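Side-chain contacts in CurF (Lyngbya majuscula, PDB 2Q35), which probably catalyses a decarboxylation in polyketide chain beta-branching, as a lyase domain of the crotonase family: residues T54-G57 and N58-S61; G105-L108 and G109-D113; K194-R197 and L198-V201; F215-A218 and I219-E222. The protein carries 1 engineered substitution. All coordinates share one frame; numbering follows the deposited sequence.

Contact 1: T54-G57 and N58-S61; sequences TGYG and NYFS
A type II' beta turn running from Y56 to Y59 brings the two tyrosines together as a single antiparallel, hydrogen-bonded bridge. Both bonds of the pair are made: Y59 N donates to Y56 O at 3.0 Å with an N-H...O angle of 164°, and Y56 N returns to Y59 O at 3.1 Å in a more bent bond. G57 takes the first of the two inner turn positions at phi 53° and psi -128°, the backbone shape expected there in a II' turn; N58 takes the second. Next to the bridge, G55 CA reaches Y59 O at 3.4 Å in a CA-H...O contact, and a CB on G55 would collide with that same oxygen.

In the crotonase fold of this domain the turn follows strand 50-54 of the main sheet and leads toward helix 66-73. The two tyrosines lie side by side and point the same way: Y56 OH approaches Y59 CD2 at 3.8 Å, with neither ring presenting a clear face or edge to the other. Y56 reaches this place because its CG sits between backbone N and carbonyl carbon. On the buried side, the edge of the F60 ring meets the backbone of strand 50-54, where CE1 lies 3.9 Å from T54 CA, and M18 packs against the same phenylalanine. The side-chain amide of Q98 bonds to the backbone of G55, G57 and Y59, and the Y59 ring packs edge-to-face with H100.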
ATOM      1  N   THR A  54      13.554 -10.933 -19.766  1.00 13.43           N
ATOM      2  CA  THR A  54      14.634 -11.398 -18.884  1.00 13.08           C
ATOM      3  C   THR A  54      15.996 -10.977 -19.451  1.00 13.75           C
ATOM      4  O   THR A  54      16.098 -10.501 -20.595  1.00 15.24           O
ATOM      5  CB  THR A  54      14.517 -12.918 -18.628  1.00 14.42           C
ATOM      6  OG1 THR A  54      15.257 -13.273 -17.448  1.00 14.64           O
ATOM      7  CG2 THR A  54      15.011 -13.748 -19.828  1.00 13.12           C
ATOM      8  N   GLY A  55      17.028 -11.150 -18.629  1.00 13.31           N
ATOM      9  CA  GLY A  55      18.419 -10.873 -19.007  1.00 14.10           C
ATOM     10  C   GLY A  55      19.238 -12.120 -19.319  1.00 15.36           C
ATOM     11  O   GLY A  55      18.711 -13.151 -19.768  1.00 15.94           O
ATOM     12  N   TYR A  56      20.541 -12.017 -19.058  1.00 15.52           N
ATOM     13  CA  TYR A  56      21.471 -13.119 -19.255  1.00 16.02           C
ATOM     14  C   TYR A  56      22.431 -13.095 -18.076  1.00 17.18           C
ATOM     15  O   TYR A  56      22.792 -12.014 -17.555  1.00 16.67           O
ATOM     16  CB  TYR A  56      22.275 -12.887 -20.536  1.00 17.51           C
ATOM     17  CG  TYR A  56      23.421 -11.910 -20.343  1.00 20.92           C
ATOM     18  CD1 TYR A  56      23.211 -10.529 -20.437  1.00 25.63           C
ATOM     19  CD2 TYR A  56      24.704 -12.364 -20.034  1.00 21.99           C
ATOM     20  CE1 TYR A  56      24.257  -9.619 -20.224  1.00 20.41           C
ATOM     21  CE2 TYR A  56      25.754 -11.459 -19.824  1.00 24.12           C
ATOM     22  CZ  TYR A  56      25.518 -10.093 -19.927  1.00 20.92           C
ATOM     23  OH  TYR A  56      26.559  -9.205 -19.735  1.00 25.06           O
ATOM     24  N   GLY A  57      22.887 -14.278 -17.680  1.00 16.33           N
ATOM     25  CA  GLY A  57      23.927 -14.354 -16.655  1.00 17.66           C
ATOM     26  C   GLY A  57      23.538 -13.563 -15.419  1.00 18.52           C
ATOM     27  O   GLY A  57      22.438 -13.737 -14.881  1.00 19.12           O
ATOM     28  N   ASN A  58      24.443 -12.686 -15.001  1.00 19.12           N
ATOM     29  CA  ASN A  58      24.321 -11.953 -13.739  1.00 18.59           C
ATOM     30  C   ASN A  58      23.533 -10.650 -13.835  1.00 16.45           C
ATOM     31  O   ASN A  58      23.413  -9.956 -12.825  1.00 14.27           O
ATOM     32  CB  ASN A  58      25.708 -11.626 -13.190  1.00 19.64           C
ATOM     33  CG  ASN A  58      26.420 -12.848 -12.628  1.00 20.93           C
ATOM     34  OD1 ASN A  58      25.780 -13.782 -12.143  1.00 29.68           O
ATOM     35  ND2 ASN A  58      27.740 -12.839 -12.691  1.00 26.16           N
ATOM     36  N   TYR A  59      23.036 -10.327 -15.032  1.00 16.47           N
ATOM     37  CA  TYR A  59      22.448  -9.008 -15.304  1.00 16.27           C
ATOM     38  C   TYR A  59      21.059  -9.086 -15.896  1.00 14.98           C
ATOM     39  O   TYR A  59      20.830  -9.777 -16.906  1.00 15.74           O
ATOM     40  CB  TYR A  59      23.328  -8.210 -16.266  1.00 17.28           C
ATOM     41  CG  TYR A  59      24.694  -7.951 -15.722  1.00 17.39           C
ATOM     42  CD1 TYR A  59      24.913  -6.904 -14.842  1.00 16.62           C
ATOM     43  CD2 TYR A  59      25.753  -8.785 -16.058  1.00 19.97           C
ATOM     44  CE1 TYR A  59      26.188  -6.679 -14.307  1.00 22.15           C
ATOM     45  CE2 TYR A  59      27.028  -8.573 -15.540  1.00 20.68           C
ATOM     46  CZ  TYR A  59      27.229  -7.527 -14.661  1.00 23.63           C
ATOM     47  OH  TYR A  59      28.499  -7.317 -14.173  1.00 24.39           O
ATOM     48  N   PHE A  60      20.136  -8.369 -15.262  1.00 14.68           N
ATOM     49  CA  PHE A  60      18.865  -8.101 -15.895  1.00 13.49           C
ATOM     50  C   PHE A  60      19.032  -6.859 -16.791  1.00 14.22           C
ATOM     51  O   PHE A  60      18.956  -6.958 -18.010  1.00 14.95           O
ATOM     52  CB  PHE A  60      17.719  -7.927 -14.879  1.00 12.68           C
ATOM     53  CG  PHE A  60      16.418  -7.496 -15.530  1.00 13.04           C
ATOM     54  CD1 PHE A  60      15.662  -8.417 -16.230  1.00 14.31           C
ATOM     55  CD2 PHE A  60      15.978  -6.146 -15.476  1.00 14.82           C
ATOM     56  CE1 PHE A  60      14.428  -8.046 -16.848  1.00 15.60           C
ATOM     57  CE2 PHE A  60      14.766  -5.758 -16.116  1.00 13.64           C
ATOM     58  CZ  PHE A  60      14.001  -6.718 -16.802  1.00 15.19           C
ATOM     59  N   SER A  61      19.272  -5.699 -16.173  1.00 13.38           N
ATOM     60  CA  SER A  61      19.518  -4.458 -16.917  1.00 13.73           C
ATOM     61  C   SER A  61      20.332  -3.460 -16.103  1.00 13.73           C
ATOM     62  O   SER A  61      20.025  -3.198 -14.940  1.00 13.41           O
ATOM     63  CB  SER A  61      18.183  -3.829 -17.340  1.00 15.14           C
ATOM     64  OG  SER A  61      18.442  -2.572 -17.974  1.00 14.62           O
TER

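Contact 2: G105-L108 and G109-D113; sequences GLLL and GLYAD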
ATOM      1  N   GLY A 105      17.455   0.474 -15.318  1.00 14.09           N
ATOM      2  CA  GLY A 105      17.293  -0.974 -15.491  1.00 13.94           C
ATOM      3  C   GLY A 105      16.339  -1.580 -14.468  1.00 13.33           C
ATOM      4  O   GLY A 105      15.630  -2.546 -14.762  1.00 13.80           O
ATOM      5  N   LEU A 106      16.323  -1.031 -13.258  1.00 12.33           N
ATOM      6  CA  LEU A 106      15.347  -1.481 -12.262  1.00 14.69           C
ATOM      7  C   LEU A 106      13.967  -0.986 -12.706  1.00 15.18           C
ATOM      8  O   LEU A 106      12.994  -1.727 -12.634  1.00 15.50           O
ATOM      9  CB  LEU A 106      15.686  -0.968 -10.850  1.00 14.30           C
ATOM     10  CG  LEU A 106      14.653  -1.237  -9.763  1.00 15.03           C
ATOM     11  CD1 LEU A 106      14.429  -2.745  -9.605  1.00 17.14           C
ATOM     12  CD2 LEU A 106      15.047  -0.579  -8.405  1.00 17.09           C
ATOM     13  N   LEU A 107      13.883   0.265 -13.153  1.00 14.69           N
ATOM     14  CA  LEU A 107      12.580   0.779 -13.616  1.00 14.33           C
ATOM     15  C   LEU A 107      12.029   0.001 -14.787  1.00 14.06           C
ATOM     16  O   LEU A 107      10.831  -0.259 -14.840  1.00 14.62           O
ATOM     17  CB  LEU A 107      12.647   2.275 -13.945  1.00 15.35           C
ATOM     18  CG  LEU A 107      12.445   3.187 -12.719  1.00 22.11           C
ATOM     19  CD1 LEU A 107      10.987   3.079 -12.231  1.00 23.94           C
ATOM     20  CD2 LEU A 107      13.421   2.910 -11.568  1.00 25.47           C
ATOM     21  N   LEU A 108      12.907  -0.407 -15.712  1.00 13.08           N
ATOM     22  CA  LEU A 108      12.506  -1.214 -16.855  1.00 13.99           C
ATOM     23  C   LEU A 108      11.727  -2.432 -16.409  1.00 14.17           C
ATOM     24  O   LEU A 108      10.669  -2.757 -16.956  1.00 14.73           O
ATOM     25  CB  LEU A 108      13.736  -1.680 -17.623  1.00 14.10           C
ATOM     26  CG  LEU A 108      13.405  -2.430 -18.927  1.00 15.74           C
ATOM     27  CD1 LEU A 108      12.858  -1.462 -19.984  1.00 21.29           C
ATOM     28  CD2 LEU A 108      14.624  -3.147 -19.477  1.00 15.98           C
ATOM     29  N   GLY A 109      12.254  -3.143 -15.401  1.00 12.97           N
ATOM     30  CA  GLY A 109      11.489  -4.267 -14.898  1.00 15.42           C
ATOM     31  C   GLY A 109      10.214  -3.863 -14.192  1.00 14.17           C
ATOM     32  O   GLY A 109       9.186  -4.542 -14.314  1.00 14.51           O
ATOM     33  N   LEU A 110      10.263  -2.786 -13.415  1.00 14.51           N
ATOM     34  CA  LEU A 110       9.111  -2.398 -12.611  1.00 13.22           C
ATOM     35  C   LEU A 110       7.956  -1.828 -13.445  1.00 13.42           C
ATOM     36  O   LEU A 110       6.839  -1.691 -12.922  1.00 15.68           O
ATOM     37  CB  LEU A 110       9.508  -1.411 -11.495  1.00 13.98           C
ATOM     38  CG  LEU A 110      10.377  -1.990 -10.384  1.00 15.77           C
ATOM     39  CD1 LEU A 110      10.773  -0.862  -9.431  1.00 17.22           C
ATOM     40  CD2 LEU A 110       9.631  -3.059  -9.626  1.00 20.64           C
ATOM     41  N   TYR A 111       8.230  -1.543 -14.719  1.00 13.58           N
ATOM     42  CA  TYR A 111       7.167  -1.063 -15.646  1.00 12.47           C
ATOM     43  C   TYR A 111       6.291  -2.267 -16.007  1.00 13.63           C
ATOM     44  O   TYR A 111       5.155  -2.106 -16.459  1.00 14.70           O
ATOM     45  CB  TYR A 111       7.731  -0.466 -16.943  1.00 14.31           C
ATOM     46  CG  TYR A 111       8.464   0.859 -16.810  1.00 12.75           C
ATOM     47  CD1 TYR A 111       8.050   1.843 -15.904  1.00 16.04           C
ATOM     48  CD2 TYR A 111       9.571   1.124 -17.628  1.00 15.66           C
ATOM     49  CE1 TYR A 111       8.761   3.081 -15.803  1.00 16.96           C
ATOM     50  CE2 TYR A 111      10.266   2.328 -17.548  1.00 14.77           C
ATOM     51  CZ  TYR A 111       9.858   3.301 -16.640  1.00 17.64           C
ATOM     52  OH  TYR A 111      10.572   4.485 -16.562  1.00 19.74           O
ATOM     53  N   ALA A 112       6.811  -3.488 -15.779  1.00 13.16           N
ATOM     54  CA  ALA A 112       6.066  -4.702 -16.149  1.00 12.63           C
ATOM     55  C   ALA A 112       4.884  -4.950 -15.207  1.00 12.81           C
ATOM     56  O   ALA A 112       4.745  -4.337 -14.147  1.00 14.76           O
ATOM     57  CB  ALA A 112       6.998  -5.944 -16.172  1.00 14.06           C
ATOM     58  N   ASP A 113       4.012  -5.863 -15.607  1.00 12.39           N
ATOM     59  CA  ASP A 113       2.824  -6.128 -14.816  1.00 11.88           C
ATOM     60  C   ASP A 113       3.108  -7.001 -13.612  1.00 13.04           C
ATOM     61  O   ASP A 113       2.469  -6.860 -12.560  1.00 13.73           O
ATOM     62  CB  ASP A 113       1.761  -6.751 -15.702  1.00 11.88           C
ATOM     63  CG  ASP A 113       1.475  -5.882 -16.910  1.00 12.00           C
ATOM     64  OD1 ASP A 113       0.839  -4.803 -16.757  1.00 16.90           O
ATOM     65  OD2 ASP A 113       1.962  -6.224 -17.999  1.00 13.62           O
TER
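L107 and Y111, one helical turn apart, meet through a backbone oxygen as well as through their side chains. They belong to the short buried helix 104-110 of the crotonase fold and its C-terminal end, which pack against strand 93-97, helix 83-87 and helix 138-146. L107 O lies over one face of the Y111 ring, 3.2 Å above its plane and displaced toward the rim, while L107 CB touches the far end of the ring at CZ, 4.0 Å away. The same oxygen accepts a weak bond from Y111 N, with an N-H...O angle of 127°. The phenol end is fixed elsewhere, Y111 OH being hydrogen-bonded to G136 O.

The L108 side chain packs on S61 and I86, outside the turn.

L110 pairs with L106 on another flank. Its amide makes the regular helical bond, L110 N to L106 O at 3.0 Å, and its side chain folds back over that acceptor, bringing CG to 3.5 Å from L106 O. I141 and L142 of helix 138-146 pack on L110. L106 can offer its branch to the later leucine because CG is anti to N (chi1 173°), and the two side chains cross at a slant, with L106 CG meeting L110 CD1 at 3.9 Å.

Contact 3: K194-R197 and L198-V201; sequences KSPR and LSLV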
ATOM      1  N   LYS A 194      -3.794 -19.131 -19.595  1.00 10.32           N
ATOM      2  CA  LYS A 194      -5.014 -19.962 -19.678  1.00 11.38           C
ATOM      3  C   LYS A 194      -6.262 -19.157 -20.080  1.00 12.14           C
ATOM      4  O   LYS A 194      -7.254 -19.738 -20.536  1.00 13.95           O
ATOM      5  CB  LYS A 194      -5.287 -20.725 -18.377  1.00 12.60           C
ATOM      6  CG  LYS A 194      -4.283 -21.835 -18.120  1.00 14.73           C
ATOM      7  CD  LYS A 194      -4.673 -22.668 -16.902  1.00 19.55           C
ATOM      8  CE  LYS A 194      -3.636 -23.726 -16.617  1.00 29.60           C
ATOM      9  NZ  LYS A 194      -3.994 -24.504 -15.393  1.00 37.74           N
ATOM     10  N   SER A 195      -6.206 -17.841 -19.909  1.00 13.39           N
ATOM     11  CA  SER A 195      -7.335 -16.963 -20.249  1.00 13.33           C
ATOM     12  C   SER A 195      -7.332 -16.591 -21.720  1.00 13.81           C
ATOM     13  O   SER A 195      -6.275 -16.557 -22.353  1.00 13.31           O
ATOM     14  CB  SER A 195      -7.233 -15.679 -19.440  1.00 16.70           C
ATOM     15  OG  SER A 195      -7.449 -15.923 -18.064  1.00 22.87           O
ATOM     16  N   PRO A 196      -8.515 -16.262 -22.264  1.00 12.16           N
ATOM     17  CA  PRO A 196      -8.609 -15.775 -23.638  1.00 12.69           C
ATOM     18  C   PRO A 196      -7.813 -14.483 -23.792  1.00 12.28           C
ATOM     19  O   PRO A 196      -7.813 -13.622 -22.882  1.00 11.88           O
ATOM     20  CB  PRO A 196     -10.108 -15.483 -23.810  1.00 13.01           C
ATOM     21  CG  PRO A 196     -10.812 -16.325 -22.754  1.00 12.50           C
ATOM     22  CD  PRO A 196      -9.836 -16.351 -21.606  1.00 13.60           C
ATOM     23  N   ARG A 197      -7.151 -14.343 -24.937  1.00 12.86           N
ATOM     24  CA  ARG A 197      -6.337 -13.162 -25.182  1.00 12.63           C
ATOM     25  C   ARG A 197      -7.164 -11.868 -25.051  1.00 12.93           C
ATOM     26  O   ARG A 197      -6.696 -10.898 -24.436  1.00 12.15           O
ATOM     27  CB  ARG A 197      -5.689 -13.233 -26.566  1.00 13.60           C
ATOM     28  CG  ARG A 197      -4.648 -12.167 -26.778  1.00 13.88           C
ATOM     29  CD  ARG A 197      -4.048 -12.266 -28.155  1.00 13.51           C
ATOM     30  NE  ARG A 197      -2.992 -11.283 -28.400  1.00 15.86           N
ATOM     31  CZ  ARG A 197      -3.211 -10.011 -28.738  1.00 17.17           C
ATOM     32  NH1 ARG A 197      -4.449  -9.532 -28.798  1.00 15.43           N
ATOM     33  NH2 ARG A 197      -2.185  -9.211 -28.958  1.00 15.72           N
ATOM     34  N   LEU A 198      -8.384 -11.875 -25.594  1.00 12.61           N
ATOM     35  CA  LEU A 198      -9.269 -10.701 -25.550  1.00 12.33           C
ATOM     36  C   LEU A 198      -9.462 -10.223 -24.112  1.00 12.19           C
ATOM     37  O   LEU A 198      -9.418  -9.019 -23.841  1.00 11.94           O
ATOM     38  CB  LEU A 198     -10.648 -10.993 -26.185  1.00 12.86           C
ATOM     39  CG  LEU A 198     -11.482  -9.735 -26.498  1.00 16.67           C
ATOM     40  CD1 LEU A 198     -11.023  -9.089 -27.800  1.00 22.50           C
ATOM     41  CD2 LEU A 198     -12.977 -10.037 -26.579  1.00 15.13           C
ATOM     42  N   SER A 199      -9.636 -11.184 -23.196  1.00 10.51           N
ATOM     43  CA  SER A 199      -9.874 -10.859 -21.787  1.00 10.48           C
ATOM     44  C   SER A 199      -8.602 -10.334 -21.126  1.00 10.75           C
ATOM     45  O   SER A 199      -8.648  -9.407 -20.301  1.00 10.82           O
ATOM     46  CB  SER A 199     -10.390 -12.097 -21.045  1.00  9.64           C
ATOM     47  OG  SER A 199     -11.666 -12.490 -21.535  1.00  9.41           O
ATOM     48  N   LEU A 200      -7.460 -10.920 -21.486  1.00 10.07           N
ATOM     49  CA  LEU A 200      -6.168 -10.441 -20.946  1.00 10.52           C
ATOM     50  C   LEU A 200      -5.903  -8.987 -21.348  1.00 11.06           C
ATOM     51  O   LEU A 200      -5.506  -8.165 -20.512  1.00 12.00           O
ATOM     52  CB  LEU A 200      -5.024 -11.339 -21.388  1.00 11.35           C
ATOM     53  CG  LEU A 200      -5.034 -12.744 -20.762  1.00 10.69           C
ATOM     54  CD1 LEU A 200      -3.976 -13.597 -21.505  1.00 12.50           C
ATOM     55  CD2 LEU A 200      -4.754 -12.676 -19.290  1.00 11.89           C
ATOM     56  N   VAL A 201      -6.139  -8.675 -22.622  1.00 11.81           N
ATOM     57  CA  VAL A 201      -5.887  -7.336 -23.156  1.00 11.05           C
ATOM     58  C   VAL A 201      -6.818  -6.314 -22.471  1.00 10.33           C
ATOM     59  O   VAL A 201      -6.364  -5.259 -21.994  1.00 10.69           O
ATOM     60  CB  VAL A 201      -6.032  -7.317 -24.690  1.00 11.70           C
ATOM     61  CG1 VAL A 201      -5.995  -5.863 -25.219  1.00  9.92           C
ATOM     62  CG2 VAL A 201      -4.936  -8.165 -25.320  1.00 11.71           C
TER
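From P196, in the N-cap position, to V201 the chain enters the first turn of helix 197-230, with P196 O receiving L200 N at 3.1 Å in the carbonyl plane and R197 O receiving V201 N at 2.9 Å. P196 O also takes a weak, bent bond from S199 N (123°).

L200 turns back over this start. With CG anti to its own carbonyl carbon (chi1 -69°), it brings CG and CD2 against S195 CB, CD2 at 3.9 Å, while CD1 lies near S195 O. Replaced by an alanine, L200 would probably leave S195 CB without its apolar neighbour and open a gap beside M128 of the second subunit.

R197 and V201, a turn apart, cross at an angle: V201 CG2 sits over one face of the guanidinium, 3.8 Å from NH1, and also lies 3.4 Å from R197 O. The arginine chain is extended from CG to NE, which carries its head out to a salt bridge from NH2 to E90 and a bond from NE to Y48 O; these two partners would hold the flat group in its orientation. On another flank S199 brings its OG alongside the P196 ring, 4.1 Å from CB, while its hydroxyl is hydrogen-bonded to G131 O of the second subunit.

G131, T229 and Q232 of that subunit pack on P196, S199 and L198. Within its own chain the helix start follows helix 178-192 and meets two loops, Y48 and K49 just before strand 50-54, and E90 and I91 just before strand 93-97.

Contact 4: F215-A218 and I219-E222; sequences FPEA and IKKE
F215 and I219 begin a series of four i to i+4 backbone bonds within helix 197-230. I219 N to F215 O is almost straight (176° at 2.9 Å), and K220, K221 and E222 repeat the pattern to P216, E217 and A218. The helix is kinked where neither P216, which has no N-H, nor E217 bonds to the preceding turn.

Apolar packing centres on F215 CE2, which meets I219 CG1 at a tight 3.4 Å and CD1 at 3.6 Å as the side chains cross. The ring reaches I219 with its CG anti to the backbone N (chi1 -153°), and L140 and I141 pack around it. A serine in place of F215 would probably open a gap beside I219 and leave L140 and I141 without this ring to pack on.

The E217 carboxylate meets K221 along the lysine's carbon chain rather than at its ammonium. E217, bent at chi2 (54°), lays OE2 3.2 Å from K221 CG, yet K221 NZ remains 4.5 Å from that oxygen, too far to count as a salt bridge.

The exposed E217 and K221 therefore probably attract each other only loosely, whereas both oxygens of the buried E222 are met by the backbone N-H groups of T138 and S139, at the start of helix 138-146.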
ATOM      1  N   PHE A 215       1.241   8.996 -15.657  1.00 16.81           N
ATOM      2  CA  PHE A 215       2.602   8.797 -16.153  1.00 16.11           C
ATOM      3  C   PHE A 215       3.249  10.018 -16.866  1.00 16.49           C
ATOM      4  O   PHE A 215       4.376  10.437 -16.528  1.00 16.09           O
ATOM      5  CB  PHE A 215       2.660   7.530 -17.020  1.00 16.32           C
ATOM      6  CG  PHE A 215       3.987   6.905 -17.043  1.00 16.03           C
ATOM      7  CD1 PHE A 215       4.372   6.045 -16.030  1.00 16.87           C
ATOM      8  CD2 PHE A 215       4.888   7.214 -18.054  1.00 20.26           C
ATOM      9  CE1 PHE A 215       5.638   5.474 -16.037  1.00 20.06           C
ATOM     10  CE2 PHE A 215       6.132   6.657 -18.068  1.00 20.79           C
ATOM     11  CZ  PHE A 215       6.511   5.785 -17.045  1.00 16.40           C
ATOM     12  N   PRO A 216       2.548  10.606 -17.847  1.00 17.01           N
ATOM     13  CA  PRO A 216       3.184  11.711 -18.559  1.00 17.07           C
ATOM     14  C   PRO A 216       3.646  12.851 -17.654  1.00 16.36           C
ATOM     15  O   PRO A 216       4.768  13.343 -17.818  1.00 17.21           O
ATOM     16  CB  PRO A 216       2.090  12.172 -19.539  1.00 17.51           C
ATOM     17  CG  PRO A 216       1.252  10.973 -19.751  1.00 16.22           C
ATOM     18  CD  PRO A 216       1.212  10.311 -18.400  1.00 17.40           C
ATOM     19  N   GLU A 217       2.808  13.263 -16.707  1.00 17.17           N
ATOM     20  CA  GLU A 217       3.153  14.381 -15.824  1.00 18.09           C
ATOM     21  C   GLU A 217       4.299  13.975 -14.899  1.00 17.58           C
ATOM     22  O   GLU A 217       5.181  14.784 -14.608  1.00 17.38           O
ATOM     23  CB  GLU A 217       1.931  14.846 -15.035  1.00 19.14           C
ATOM     24  CG  GLU A 217       2.126  16.137 -14.247  1.00 24.27           C
ATOM     25  CD  GLU A 217       2.629  17.286 -15.101  1.00 34.53           C
ATOM     26  OE1 GLU A 217       1.978  17.632 -16.116  1.00 37.23           O
ATOM     27  OE2 GLU A 217       3.693  17.845 -14.757  1.00 41.16           O
ATOM     28  N   ALA A 218       4.301  12.706 -14.472  1.00 17.58           N
ATOM     29  CA  ALA A 218       5.371  12.182 -13.614  1.00 16.27           C
ATOM     30  C   ALA A 218       6.731  12.240 -14.305  1.00 15.89           C
ATOM     31  O   ALA A 218       7.708  12.714 -13.734  1.00 16.66           O
ATOM     32  CB  ALA A 218       5.035  10.742 -13.167  1.00 15.43           C
ATOM     33  N   ILE A 219       6.794  11.742 -15.540  1.00 15.92           N
ATOM     34  CA  ILE A 219       7.995  11.842 -16.371  1.00 15.76           C
ATOM     35  C   ILE A 219       8.457  13.280 -16.526  1.00 15.99           C
ATOM     36  O   ILE A 219       9.635  13.588 -16.356  1.00 15.69           O
ATOM     37  CB  ILE A 219       7.732  11.256 -17.795  1.00 16.52           C
ATOM     38  CG1 ILE A 219       7.532   9.746 -17.709  1.00 16.76           C
ATOM     39  CG2 ILE A 219       8.892  11.585 -18.789  1.00 19.82           C
ATOM     40  CD1 ILE A 219       8.811   8.940 -17.512  1.00 20.26           C
ATOM     41  N   LYS A 220       7.527  14.156 -16.903  1.00 15.70           N
ATOM     42  CA  LYS A 220       7.860  15.573 -17.082  1.00 16.68           C
ATOM     43  C   LYS A 220       8.410  16.235 -15.822  1.00 16.00           C
ATOM     44  O   LYS A 220       9.423  16.964 -15.879  1.00 15.54           O
ATOM     45  CB  LYS A 220       6.616  16.326 -17.603  1.00 16.19           C
ATOM     46  CG  LYS A 220       6.792  17.848 -17.769  1.00 18.63           C
ATOM     47  CD  LYS A 220       5.466  18.535 -18.166  1.00 19.61           C
ATOM     48  CE  LYS A 220       5.584  20.064 -18.066  1.00 22.30           C
ATOM     49  NZ  LYS A 220       4.496  20.791 -18.812  1.00 29.19           N
ATOM     50  N   LYS A 221       7.752  15.993 -14.686  1.00 15.87           N
ATOM     51  CA  LYS A 221       8.177  16.618 -13.425  1.00 16.77           C
ATOM     52  C   LYS A 221       9.561  16.113 -12.989  1.00 15.53           C
ATOM     53  O   LYS A 221      10.430  16.908 -12.574  1.00 15.33           O
ATOM     54  CB  LYS A 221       7.149  16.392 -12.313  1.00 17.65           C
ATOM     55  CG  LYS A 221       5.842  17.145 -12.472  1.00 23.15           C
ATOM     56  CD  LYS A 221       4.943  16.933 -11.269  1.00 22.54           C
ATOM     57  CE  LYS A 221       3.637  17.720 -11.385  1.00 33.96           C
ATOM     58  NZ  LYS A 221       2.618  17.222 -10.403  1.00 37.52           N
ATOM     59  N   GLU A 222       9.782  14.798 -13.088  1.00 15.38           N
ATOM     60  CA  GLU A 222      11.087  14.247 -12.748  1.00 15.31           C
ATOM     61  C   GLU A 222      12.163  14.782 -13.697  1.00 15.67           C
ATOM     62  O   GLU A 222      13.252  15.168 -13.252  1.00 16.82           O
ATOM     63  CB  GLU A 222      11.054  12.711 -12.734  1.00 15.47           C
ATOM     64  CG  GLU A 222      10.293  12.156 -11.528  1.00 14.19           C
ATOM     65  CD  GLU A 222      10.672  10.710 -11.227  1.00 15.42           C
ATOM     66  OE1 GLU A 222      11.302  10.085 -12.114  1.00 16.23           O
ATOM     67  OE2 GLU A 222      10.341  10.250 -10.110  1.00 15.70           O
TER

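Overall arrangement
Contact 2 is the core of the set, wholly buried with its centre about 3 Å from the centre of the chain, and two others touch it: contact 1 through S61 and F60 against G105, contact 4 through the rings of F215 and Y111, with F215 CZ 3.7 Å from Y111 CE1. Contacts 3 and 4 share helix 197-230 but lie about 30 Å apart between centres. Contact 3, the farthest out, has a second subunit against it and mixes packing with polar bonds; contact 4 joins a buried aromatic flank to an exposed charged one. Contact 1 differs in kind, relying on a beta turn where the others rely on helical backbone bonds.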